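Local coordinates for protein EDTA monooxygenase (EDTA-degrading bacterium BNC1, PDB 5DQP) that probably works as a flavin-dependent monooxygenase that uses molecular oxygen in the bacterial breakdown of EDTA, at residues I50-L55 and G90-A95; V9-S14 and G380-A385. One frame throughout, in Å; residues are numbered along the deposited sequence.

Contact 1: residues I50-L55 and G90-A95; sequences IDAFFL and GGIVTA
F53 lies against G91, and this is the tight part of the contact. The CA of G91 sits over the centre of the F53 ring, 3.7 Å from its centroid, in a CH-pi contact. F53 CG stands between its own backbone N and carbonyl carbon (chi1 61°), and the ring atoms beyond it come to G91 CA. G91 has no CB, so the ring can lie directly on its CA. An alanine in place of F53 would probably open a gap over G91 and against I82 and T83 of helix 75-85. Backbone hydrogen bonds between the parallel strands fix the register: F53 N to G90 O, 2.9 Å, and I92 N to F53 O, 2.8 Å. On the opposite face, F54 CD1 meets I92 CG2 at 3.6 Å, and the two side chains cross obliquely. The contact slackens at the C-terminal end, where the T94 N to L55 O bond is weak at 3.1 Å. T94 OG1 lies 2.8 Å from L55 O and has N123 OD1 of strand 120-125 as another possible acceptor. T94 is a predicted FMN-binding residue. Strands 52-55 and 90-96, joined through helix 75-85, form a beta-alpha-beta unit of the luciferase-like TIM barrel.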
# COMPACT_ATOMS: atom_id res chain seq x y z
N ILE A 50 -10.12 -11.61 16.76
CA ILE A 50 -8.73 -11.88 16.39
C ILE A 50 -7.94 -10.59 16.53
O ILE A 50 -8.45 -9.50 16.24
CB ILE A 50 -8.66 -12.47 14.97
CG1 ILE A 50 -9.46 -13.78 14.89
CG2 ILE A 50 -7.22 -12.76 14.58
CD1 ILE A 50 -9.21 -14.79 16.01
N ASP A 51 -6.70 -10.69 17.01
CA ASP A 51 -5.95 -9.46 17.25
C ASP A 51 -5.52 -8.79 15.95
O ASP A 51 -5.57 -7.56 15.85
CB ASP A 51 -4.74 -9.75 18.14
CG ASP A 51 -5.16 -10.18 19.52
OD1 ASP A 51 -5.73 -9.34 20.25
OD2 ASP A 51 -4.95 -11.37 19.86
N ALA A 52 -5.11 -9.57 14.94
CA ALA A 52 -4.72 -8.97 13.67
C ALA A 52 -4.81 -10.01 12.56
O ALA A 52 -4.69 -11.21 12.81
CB ALA A 52 -3.29 -8.41 13.74
N PHE A 53 -5.03 -9.54 11.32
CA PHE A 53 -4.78 -10.41 10.19
C PHE A 53 -3.31 -10.28 9.79
O PHE A 53 -2.59 -9.37 10.22
CB PHE A 53 -5.72 -10.10 9.01
CG PHE A 53 -5.59 -8.69 8.44
CD1 PHE A 53 -4.62 -8.39 7.50
CD2 PHE A 53 -6.46 -7.68 8.84
CE1 PHE A 53 -4.48 -7.11 7.00
CE2 PHE A 53 -6.35 -6.40 8.33
CZ PHE A 53 -5.36 -6.10 7.41
N PHE A 54 -2.86 -11.22 8.99
CA PHE A 54 -1.49 -11.22 8.50
C PHE A 54 -1.48 -11.50 7.00
O PHE A 54 -2.20 -12.38 6.51
CB PHE A 54 -0.66 -12.27 9.25
CG PHE A 54 0.67 -12.56 8.61
CD1 PHE A 54 1.65 -11.59 8.54
CD2 PHE A 54 0.96 -13.82 8.11
CE1 PHE A 54 2.87 -11.84 7.98
CE2 PHE A 54 2.21 -14.11 7.55
CZ PHE A 54 3.16 -13.12 7.48
N LEU A 55 -0.65 -10.76 6.29
CA LEU A 55 -0.44 -10.94 4.86
C LEU A 55 1.03 -11.25 4.62
O LEU A 55 1.90 -10.43 4.91
CB LEU A 55 -0.86 -9.68 4.08
CG LEU A 55 -2.36 -9.40 4.08
CD1 LEU A 55 -2.64 -8.01 3.46
CD2 LEU A 55 -3.11 -10.47 3.32
N GLY A 90 -6.37 -5.49 13.88
CA GLY A 90 -5.07 -5.11 13.39
C GLY A 90 -4.70 -5.82 12.10
O GLY A 90 -5.40 -6.71 11.60
N GLY A 91 -3.56 -5.43 11.55
CA GLY A 91 -3.05 -6.05 10.35
C GLY A 91 -1.55 -6.05 10.38
O GLY A 91 -0.93 -5.12 10.89
N ILE A 92 -0.94 -7.11 9.85
CA ILE A 92 0.50 -7.26 9.79
C ILE A 92 0.83 -7.53 8.34
O ILE A 92 0.33 -8.49 7.76
CB ILE A 92 1.00 -8.41 10.68
CG1 ILE A 92 0.64 -8.12 12.16
CG2 ILE A 92 2.49 -8.68 10.44
CD1 ILE A 92 0.66 -9.38 13.07
N VAL A 93 1.68 -6.69 7.75
CA VAL A 93 2.03 -6.78 6.34
C VAL A 93 3.51 -7.12 6.17
O VAL A 93 4.37 -6.61 6.91
CB VAL A 93 1.63 -5.49 5.60
CG1 VAL A 93 0.13 -5.27 5.76
CG2 VAL A 93 2.37 -4.30 6.16
N THR A 94 3.80 -7.99 5.22
CA THR A 94 5.16 -8.37 4.90
C THR A 94 5.76 -7.42 3.88
O THR A 94 5.16 -7.16 2.83
CB THR A 94 5.19 -9.80 4.34
OG1 THR A 94 4.70 -10.70 5.32
CG2 THR A 94 6.61 -10.20 3.92
N ALA A 95 6.97 -6.93 4.16
CA ALA A 95 7.74 -6.28 3.11
C ALA A 95 9.23 -6.52 3.34
O ALA A 95 9.69 -6.60 4.48
CB ALA A 95 7.43 -4.79 3.02

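Contact 2: residues V9-S14 and G380-A385; sequences VSWLNS and GFVINA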
# COMPACT_ATOMS: atom_id res chain seq x y z
N VAL A 9 -3.57 -14.48 15.57
CA VAL A 9 -3.42 -13.78 14.30
C VAL A 9 -3.84 -14.71 13.18
O VAL A 9 -3.55 -15.91 13.23
CB VAL A 9 -1.95 -13.32 14.10
CG1 VAL A 9 -1.78 -12.69 12.68
CG2 VAL A 9 -1.53 -12.36 15.21
N SER A 10 -4.52 -14.18 12.16
CA SER A 10 -5.07 -15.00 11.09
C SER A 10 -4.43 -14.64 9.75
O SER A 10 -4.54 -13.50 9.30
CB SER A 10 -6.59 -14.85 10.97
OG SER A 10 -6.97 -13.47 10.81
N TRP A 11 -3.76 -15.61 9.12
CA TRP A 11 -3.33 -15.42 7.75
C TRP A 11 -4.54 -15.04 6.91
O TRP A 11 -5.64 -15.57 7.08
CB TRP A 11 -2.73 -16.69 7.14
CG TRP A 11 -1.44 -17.14 7.65
CD1 TRP A 11 -1.15 -17.57 8.91
CD2 TRP A 11 -0.24 -17.30 6.87
NE1 TRP A 11 0.17 -17.97 8.98
CE2 TRP A 11 0.75 -17.82 7.74
CE3 TRP A 11 0.09 -17.06 5.53
CZ2 TRP A 11 2.05 -18.08 7.32
CZ3 TRP A 11 1.39 -17.33 5.11
CH2 TRP A 11 2.35 -17.84 6.00
N LEU A 12 -4.32 -14.15 5.96
CA LEU A 12 -5.41 -13.70 5.11
C LEU A 12 -5.14 -13.80 3.61
O LEU A 12 -6.01 -13.41 2.82
CB LEU A 12 -5.81 -12.26 5.46
CG LEU A 12 -7.33 -12.13 5.68
CD1 LEU A 12 -7.83 -13.01 6.85
CD2 LEU A 12 -7.73 -10.68 5.89
N ASN A 13 -4.00 -14.34 3.19
CA ASN A 13 -3.65 -14.32 1.77
C ASN A 13 -4.61 -15.12 0.89
O ASN A 13 -4.95 -16.27 1.19
CB ASN A 13 -2.24 -14.89 1.59
CG ASN A 13 -1.18 -14.01 2.18
OD1 ASN A 13 -1.01 -13.98 3.37
ND2 ASN A 13 -0.47 -13.29 1.33
N SER A 14 -4.99 -14.51 -0.22
CA SER A 14 -5.52 -15.23 -1.40
C SER A 14 -6.70 -16.10 -0.98
O SER A 14 -7.63 -15.61 -0.33
CB SER A 14 -4.36 -15.97 -2.06
OG SER A 14 -4.81 -16.66 -3.22
N GLY A 380 0.67 -17.14 21.84
CA GLY A 380 -0.50 -17.08 20.99
C GLY A 380 -0.13 -17.79 19.71
O GLY A 380 0.90 -18.44 19.64
N PHE A 381 -0.99 -17.64 18.69
CA PHE A 381 -0.80 -18.45 17.49
C PHE A 381 -1.18 -17.67 16.24
O PHE A 381 -2.03 -16.78 16.28
CB PHE A 381 -1.61 -19.76 17.54
CG PHE A 381 -1.29 -20.58 18.77
CD1 PHE A 381 -1.97 -20.36 19.96
CD2 PHE A 381 -0.29 -21.53 18.74
CE1 PHE A 381 -1.67 -21.08 21.09
CE2 PHE A 381 0.01 -22.27 19.86
CZ PHE A 381 -0.68 -22.02 21.05
N VAL A 382 -0.54 -18.03 15.13
CA VAL A 382 -0.94 -17.62 13.79
C VAL A 382 -1.73 -18.77 13.19
O VAL A 382 -1.20 -19.87 12.99
CB VAL A 382 0.27 -17.27 12.91
CG1 VAL A 382 -0.18 -16.43 11.70
CG2 VAL A 382 1.42 -16.55 13.70
N ILE A 383 -2.99 -18.50 12.88
CA ILE A 383 -3.92 -19.46 12.29
C ILE A 383 -3.88 -19.32 10.77
O ILE A 383 -4.22 -18.27 10.23
CB ILE A 383 -5.35 -19.21 12.82
CG1 ILE A 383 -5.37 -19.21 14.34
CG2 ILE A 383 -6.36 -20.20 12.23
CD1 ILE A 383 -6.32 -18.13 14.90
N ASN A 384 -3.47 -20.38 10.10
CA ASN A 384 -3.28 -20.39 8.65
C ASN A 384 -4.40 -21.24 8.06
O ASN A 384 -4.25 -22.45 7.88
CB ASN A 384 -1.89 -20.94 8.33
CG ASN A 384 -1.42 -20.63 6.92
OD1 ASN A 384 -2.08 -19.91 6.16
ND2 ASN A 384 -0.24 -21.17 6.57
N ALA A 385 -5.53 -20.62 7.76
CA ALA A 385 -6.72 -21.38 7.39
C ALA A 385 -6.52 -22.08 6.06
O ALA A 385 -6.04 -21.46 5.10
CB ALA A 385 -7.95 -20.47 7.34
O HOH W 1 -6.29 -17.92 8.35
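V9 and V382 lie side by side where the first strand of the TIM barrel, 7-11, pairs in parallel with its last, 380-383. This seam closes the barrel. Their CG1 atoms are 4.2 Å apart, and both side chains reach L264 of strand 262-271. On the other face, S10 and I383 pack on helix 390-405. The I383 N to V9 O bond is 2.7 Å long and nearly straight, 167° at the hydrogen. V9 N bonds to F381 O and W11 N to I383 O, which continues the ladder.

Past the paired residues, N384 stacks on W11. W11 is modelled in two conformers, so the stack describes one of them. N384 CB lies over the five-membered ring, 3.7 Å from its centroid, as a CH-pi contact. CG is anti to the backbone N (chi1 -163°) and comes to 3.5 Å from W11 CD2. The two amide ends meet different parts of the indole. OD1 sits over the same ring face, 3.2 Å from W11 CG, and ND2 lies 3.7 Å from W11 CE2. Amide and indole planes are 15° apart. W11 NE1 hydrogen-bonds to S266 OG of strand 262-271. A water bridges the two segments just past the pairing: it donates to W11 O at 2.7 Å and to I383 O, and accepts from A385 N at 2.9 Å.

How the contacts relate
Both contacts are buried and belong to the same parallel barrel sheet. Strand 7-11 of contact 2 is the neighbour of strand 52-55 of contact 1, so 380-383, 7-11, 52-55 and 90-96 run in that order. F54 N and F54 O probably bond to S10 O and L12 N, and the F54 and W11 rings meet edge-to-face. Contact 1 pairs two strands that follow each other in the chain, with helix 75-85 between them. Contact 2 joins the first and last strands of the barrel and encloses contact 1 along the chain. Their chemistry differs. Contact 1 packs a phenyl ring on glycine and ends at a threonine hydroxyl. Contact 2 ends in an amide-indole stack and a bridging water.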